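Local coordinates for transcriptional regulatory protein RcsB (Escherichia coli, PDB 5I4C), which acts as the response regulator of the Rcs phosphorelay, binding regulatory DNA to control genes of capsule synthesis, biofilm formation and cell division, at residues V6-D11 and V29-E34; N2-I7 and A50-T55. All coordinates share one frame; numbering follows the deposited sequence.

Interactions 1 and 2 flank one strand, 4-9, which lies inside the parallel sheet of the receiver domain; their centres are about 7 Å apart. Interaction 1 joins it to 29-35, an outermost strand of this chain's sheet, and is only partly buried; interaction 2 joins it to 52-56, deeper in the sheet, and is the more buried and more extensive. Both combine parallel backbone hydrogen bonds with aliphatic packing, and both use Val6 and Ile7. Their chemistry parts at the periphery: a glutamate and an isoleucine lie side by side in interaction 1, whereas in interaction 2 a histidine ring nitrogen accepts a hydrogen bond from a backbone N-H. Asn30 and Asn3 connect the two by a side-chain hydrogen bond.

Interaction 1. Residues V6-D11 and V29-E34; sequences VIIADD and VNVVGE
Val6 meets Val29 and Val31 on one face of the sheet. Its CG1 and CG2 each lie 4.1 Å from CG1 of Val29, whose side chain crosses that of Val6 at about a right angle, and CG2 also meets Val31 CG2 at 4.0 Å. With chi1 at -44°, Val6 CG1 lies anti to the carbonyl carbon and CG2 takes the crowded position between backbone N and carbonyl carbon. Ile8, on the same face, has its CG1 between backbone N and carbonyl carbon (chi1 62°), and its side chain lies alongside that of Glu34, both pointing the same way. The aliphatic part of the glutamate does the packing, with Glu34 CG 3.6 Å from Ile8 CG1, while its carboxylate forms a salt bridge with Arg20 of helix 13-23. On the other face Ile7 CG1 touches Val32 CG2 at 4.0 Å, and Ile7 CG2 rests 3.7 Å from Gly33 O. Between the two faces, Val6 N donates to Asn30 O, Val32 N to Val6 O, and Ile8 N to Gly33 O, the last at 2.9 Å. Leu16, Ile19 and Leu23 of helix 13-23 pack on the Val6 and Ile8 face, completing the first beta-alpha-beta unit of the CheY-like receiver fold.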
loop_
_atom_site.group_PDB
_atom_site.type_symbol
_atom_site.label_atom_id
_atom_site.label_comp_id
_atom_site.label_asym_id
_atom_site.label_seq_id
_atom_site.Cartn_x
_atom_site.Cartn_y
_atom_site.Cartn_z
ATOM N N VAL A 6 -14.551 -11.832 5.577
ATOM C CA VAL A 6 -14.423 -10.439 5.098
ATOM C C VAL A 6 -14.043 -10.406 3.638
ATOM O O VAL A 6 -13.371 -11.295 3.127
ATOM C CB VAL A 6 -13.465 -9.579 6.008
ATOM C CG1 VAL A 6 -13.714 -9.800 7.524
ATOM C CG2 VAL A 6 -12.003 -9.849 5.728
ATOM N N ILE A 7 -14.513 -9.370 2.932
ATOM C CA ILE A 7 -14.093 -9.070 1.557
ATOM C C ILE A 7 -13.307 -7.785 1.653
ATOM O O ILE A 7 -13.685 -6.897 2.439
ATOM C CB ILE A 7 -15.330 -8.854 0.654
ATOM C CG1 ILE A 7 -16.106 -10.146 0.514
ATOM C CG2 ILE A 7 -14.945 -8.296 -0.677
ATOM C CD1 ILE A 7 -17.323 -9.985 -0.341
ATOM N N ILE A 8 -12.256 -7.665 0.874
ATOM C CA ILE A 8 -11.470 -6.460 0.893
ATOM C C ILE A 8 -11.480 -5.877 -0.504
ATOM O O ILE A 8 -11.315 -6.619 -1.503
ATOM C CB ILE A 8 -10.054 -6.690 1.464
ATOM C CG1 ILE A 8 -9.230 -7.671 0.652
ATOM C CG2 ILE A 8 -10.118 -7.308 2.859
ATOM C CD1 ILE A 8 -7.790 -7.866 1.206
ATOM N N ALA A 9 -11.691 -4.568 -0.599
ATOM C CA ALA A 9 -11.812 -3.949 -1.898
ATOM C C ALA A 9 -11.058 -2.634 -1.951
ATOM O O ALA A 9 -11.237 -1.750 -1.093
ATOM C CB ALA A 9 -13.275 -3.752 -2.258
ATOM N N ASP A 10 -10.123 -2.565 -2.896
ATOM C CA ASP A 10 -9.291 -1.364 -3.106
ATOM C C ASP A 10 -8.672 -1.470 -4.464
ATOM O O ASP A 10 -8.296 -2.572 -4.873
ATOM C CB ASP A 10 -8.187 -1.250 -2.079
ATOM C CG ASP A 10 -7.568 0.187 -2.040
ATOM O OD1 ASP A 10 -8.038 1.043 -1.314
ATOM O OD2 ASP A 10 -6.621 0.484 -2.724
ATOM N N ASP A 11 -8.500 -0.362 -5.144
ATOM C CA ASP A 11 -7.907 -0.495 -6.497
ATOM C C ASP A 11 -6.380 -0.489 -6.476
ATOM O O ASP A 11 -5.794 -0.372 -7.519
ATOM C CB ASP A 11 -8.504 0.508 -7.496
ATOM C CG ASP A 11 -8.224 1.933 -7.130
ATOM O OD1 ASP A 11 -8.126 2.203 -5.903
ATOM O OD2 ASP A 11 -8.138 2.767 -8.073
ATOM N N VAL A 29 -10.487 -14.431 11.517
ATOM C CA VAL A 29 -10.828 -13.634 10.319
ATOM C C VAL A 29 -10.374 -14.388 9.101
ATOM O O VAL A 29 -9.230 -14.762 9.033
ATOM C CB VAL A 29 -10.166 -12.229 10.352
ATOM C CG1 VAL A 29 -10.348 -11.515 9.038
ATOM C CG2 VAL A 29 -10.775 -11.385 11.447
ATOM N N ASN A 30 -11.278 -14.554 8.130
ATOM C CA ASN A 30 -10.987 -15.178 6.853
ATOM C C ASN A 30 -11.361 -14.210 5.766
ATOM O O ASN A 30 -12.496 -13.709 5.725
ATOM C CB ASN A 30 -11.770 -16.482 6.660
ATOM C CG ASN A 30 -11.416 -17.488 7.706
ATOM O OD1 ASN A 30 -12.219 -17.793 8.574
ATOM N ND2 ASN A 30 -10.173 -17.926 7.706
ATOM N N VAL A 31 -10.401 -13.959 4.899
ATOM C CA VAL A 31 -10.597 -13.210 3.680
ATOM C C VAL A 31 -11.160 -14.137 2.635
ATOM O O VAL A 31 -10.477 -15.058 2.208
ATOM C CB VAL A 31 -9.281 -12.589 3.185
ATOM C CG1 VAL A 31 -9.507 -11.851 1.892
ATOM C CG2 VAL A 31 -8.738 -11.682 4.245
ATOM N N VAL A 32 -12.405 -13.883 2.245
ATOM C CA VAL A 32 -13.142 -14.663 1.278
ATOM C C VAL A 32 -13.154 -13.975 -0.110
ATOM O O VAL A 32 -13.596 -14.574 -1.099
ATOM C CB VAL A 32 -14.572 -15.039 1.758
ATOM C CG1 VAL A 32 -14.486 -15.790 3.065
ATOM C CG2 VAL A 32 -15.496 -13.844 1.971
ATOM N N GLY A 33 -12.663 -12.747 -0.225
ATOM C CA GLY A 33 -12.570 -12.126 -1.551
ATOM C C GLY A 33 -11.811 -10.847 -1.538
ATOM O O GLY A 33 -11.789 -10.153 -0.505
ATOM N N GLU A 34 -11.182 -10.553 -2.673
ATOM C CA GLU A 34 -10.539 -9.287 -2.898
ATOM C C GLU A 34 -10.982 -8.747 -4.256
ATOM O O GLU A 34 -10.884 -9.489 -5.235
ATOM C CB GLU A 34 -9.033 -9.466 -2.997
ATOM C CG GLU A 34 -8.495 -10.208 -1.818
ATOM C CD GLU A 34 -6.968 -10.196 -1.815
ATOM O OE1 GLU A 34 -6.368 -9.841 -2.857
ATOM O OE2 GLU A 34 -6.371 -10.578 -0.802
#

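Interaction 2. Residues N2-I7 and A50-T55; sequences NNMNVI and AHVLIT
His51 and Asn5 meet where the 50-55 segment leads into its strand. The imidazole accepts a hydrogen bond at ND1 from Asn5 N, 3.0 Å long and nearly straight at the hydrogen (174°), although the donor stands 39° out of the ring plane. Met4 CA sits at the ring edge, and the Asn5 amide plane is turned only 5° from that of the imidazole. Asn5 O accepts twice, from His51 N at 2.7 Å and from Val52 N at 3.3 Å, whereas Asn5 ND2 bonds to Asp49 O. Ile7, further along, spreads its branches over two residues: CD1 touches Ala50 CB at 3.6 Å, and CG2 meets Leu53 CD1 at 3.8 Å. Leu41 of helix 38-44 packs against both Ile7 and Leu53. On the other face Met4 SD approaches Val52 CG2 at 3.8 Å and Val6 CG2 lies 4.1 Å from Ile54 CD1, with helix 112-124 packing against Met4, Val52 and Ile54. Ile7 N donates to Val52 O and Ile7 O accepts from Ile54 N, the alternation of parallel strands. Apolar packing on both faces of such strands is characteristic of the central sheet of the alpha/beta receiver domain, whose predicted phosphorylation site, Asp56, ends strand 52-56.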
loop_
_atom_site.group_PDB
_atom_site.type_symbol
_atom_site.label_atom_id
_atom_site.label_comp_id
_atom_site.label_asym_id
_atom_site.label_seq_id
_atom_site.Cartn_x
_atom_site.Cartn_y
_atom_site.Cartn_z
ATOM N N ASN A 2 -18.018 -16.347 16.187
ATOM C CA ASN A 2 -16.559 -16.092 16.338
ATOM C C ASN A 2 -15.849 -15.854 14.970
ATOM O O ASN A 2 -15.166 -14.852 14.790
ATOM C CB ASN A 2 -15.935 -17.278 17.053
ATOM C CG ASN A 2 -14.543 -17.001 17.562
ATOM O OD1 ASN A 2 -14.008 -15.900 17.451
ATOM N ND2 ASN A 2 -13.952 -18.012 18.157
ATOM N N ASN A 3 -16.003 -16.781 14.027
ATOM C CA ASN A 3 -15.437 -16.627 12.695
ATOM C C ASN A 3 -16.055 -15.471 11.896
ATOM O O ASN A 3 -17.270 -15.333 11.813
ATOM C CB ASN A 3 -15.580 -17.907 11.900
ATOM C CG ASN A 3 -14.421 -18.108 10.999
ATOM O OD1 ASN A 3 -13.452 -18.789 11.365
ATOM N ND2 ASN A 3 -14.441 -17.443 9.868
ATOM N N MET A 4 -15.210 -14.649 11.294
ATOM C CA MET A 4 -15.684 -13.553 10.489
ATOM C C MET A 4 -15.106 -13.620 9.068
ATOM O O MET A 4 -13.890 -13.614 8.876
ATOM C CB MET A 4 -15.327 -12.265 11.187
ATOM C CG MET A 4 -15.877 -11.015 10.533
ATOM S SD MET A 4 -15.339 -9.577 11.507
ATOM C CE MET A 4 -16.436 -9.612 12.919
ATOM N N ASN A 5 -15.995 -13.648 8.063
ATOM C CA ASN A 5 -15.583 -13.675 6.672
ATOM C C ASN A 5 -15.651 -12.276 6.172
ATOM O O ASN A 5 -16.710 -11.597 6.348
ATOM C CB ASN A 5 -16.484 -14.536 5.842
ATOM C CG ASN A 5 -16.336 -15.991 6.163
ATOM O OD1 ASN A 5 -15.285 -16.439 6.646
ATOM N ND2 ASN A 5 -17.395 -16.741 5.923
ATOM N N VAL A 6 -14.551 -11.832 5.577
ATOM C CA VAL A 6 -14.423 -10.439 5.098
ATOM C C VAL A 6 -14.043 -10.406 3.638
ATOM O O VAL A 6 -13.371 -11.295 3.127
ATOM C CB VAL A 6 -13.465 -9.579 6.008
ATOM C CG1 VAL A 6 -13.714 -9.800 7.524
ATOM C CG2 VAL A 6 -12.003 -9.849 5.728
ATOM N N ILE A 7 -14.513 -9.370 2.932
ATOM C CA ILE A 7 -14.093 -9.070 1.557
ATOM C C ILE A 7 -13.307 -7.785 1.653
ATOM O O ILE A 7 -13.685 -6.897 2.439
ATOM C CB ILE A 7 -15.330 -8.854 0.654
ATOM C CG1 ILE A 7 -16.106 -10.146 0.514
ATOM C CG2 ILE A 7 -14.945 -8.296 -0.677
ATOM C CD1 ILE A 7 -17.323 -9.985 -0.341
ATOM N N ALA A 50 -19.925 -13.480 2.996
ATOM C CA ALA A 50 -19.198 -12.400 3.635
ATOM C C ALA A 50 -19.992 -11.792 4.786
ATOM O O ALA A 50 -21.204 -11.603 4.663
ATOM C CB ALA A 50 -18.915 -11.297 2.616
ATOM N N HIS A 51 -19.313 -11.449 5.864
ATOM C CA HIS A 51 -19.923 -10.720 6.996
ATOM C C HIS A 51 -19.664 -9.210 6.974
ATOM O O HIS A 51 -20.487 -8.395 7.382
ATOM C CB HIS A 51 -19.460 -11.352 8.318
ATOM C CG HIS A 51 -19.780 -12.796 8.407
ATOM N ND1 HIS A 51 -18.907 -13.718 8.899
ATOM C CD2 HIS A 51 -20.878 -13.493 8.009
ATOM C CE1 HIS A 51 -19.448 -14.922 8.833
ATOM N NE2 HIS A 51 -20.636 -14.820 8.267
ATOM N N VAL A 52 -18.504 -8.832 6.468
ATOM C CA VAL A 52 -18.014 -7.485 6.514
ATOM C C VAL A 52 -17.368 -7.199 5.161
ATOM O O VAL A 52 -16.620 -8.025 4.647
ATOM C CB VAL A 52 -16.899 -7.318 7.597
ATOM C CG1 VAL A 52 -16.485 -5.844 7.729
ATOM C CG2 VAL A 52 -17.449 -7.724 8.909
ATOM N N LEU A 53 -17.700 -6.064 4.633
ATOM C CA LEU A 53 -16.978 -5.498 3.506
ATOM C C LEU A 53 -16.048 -4.387 3.973
ATOM O O LEU A 53 -16.518 -3.431 4.599
ATOM C CB LEU A 53 -17.952 -4.944 2.509
ATOM C CG LEU A 53 -17.258 -4.189 1.368
ATOM C CD1 LEU A 53 -16.317 -4.977 0.476
ATOM C CD2 LEU A 53 -18.295 -3.481 0.601
ATOM N N ILE A 54 -14.764 -4.516 3.635
ATOM C CA ILE A 54 -13.743 -3.514 3.908
ATOM C C ILE A 54 -13.369 -2.852 2.577
ATOM O O ILE A 54 -12.746 -3.483 1.726
ATOM C CB ILE A 54 -12.527 -4.140 4.582
ATOM C CG1 ILE A 54 -12.966 -4.895 5.826
ATOM C CG2 ILE A 54 -11.493 -3.080 4.921
ATOM C CD1 ILE A 54 -11.912 -5.819 6.389
ATOM N N THR A 55 -13.737 -1.606 2.419
ATOM C CA THR A 55 -13.708 -1.033 1.113
ATOM C C THR A 55 -13.206 0.428 1.058
ATOM O O THR A 55 -13.527 1.270 1.904
ATOM C CB THR A 55 -15.099 -1.125 0.399
ATOM O OG1 THR A 55 -14.961 -0.741 -0.989
ATOM C CG2 THR A 55 -16.157 -0.136 1.035
#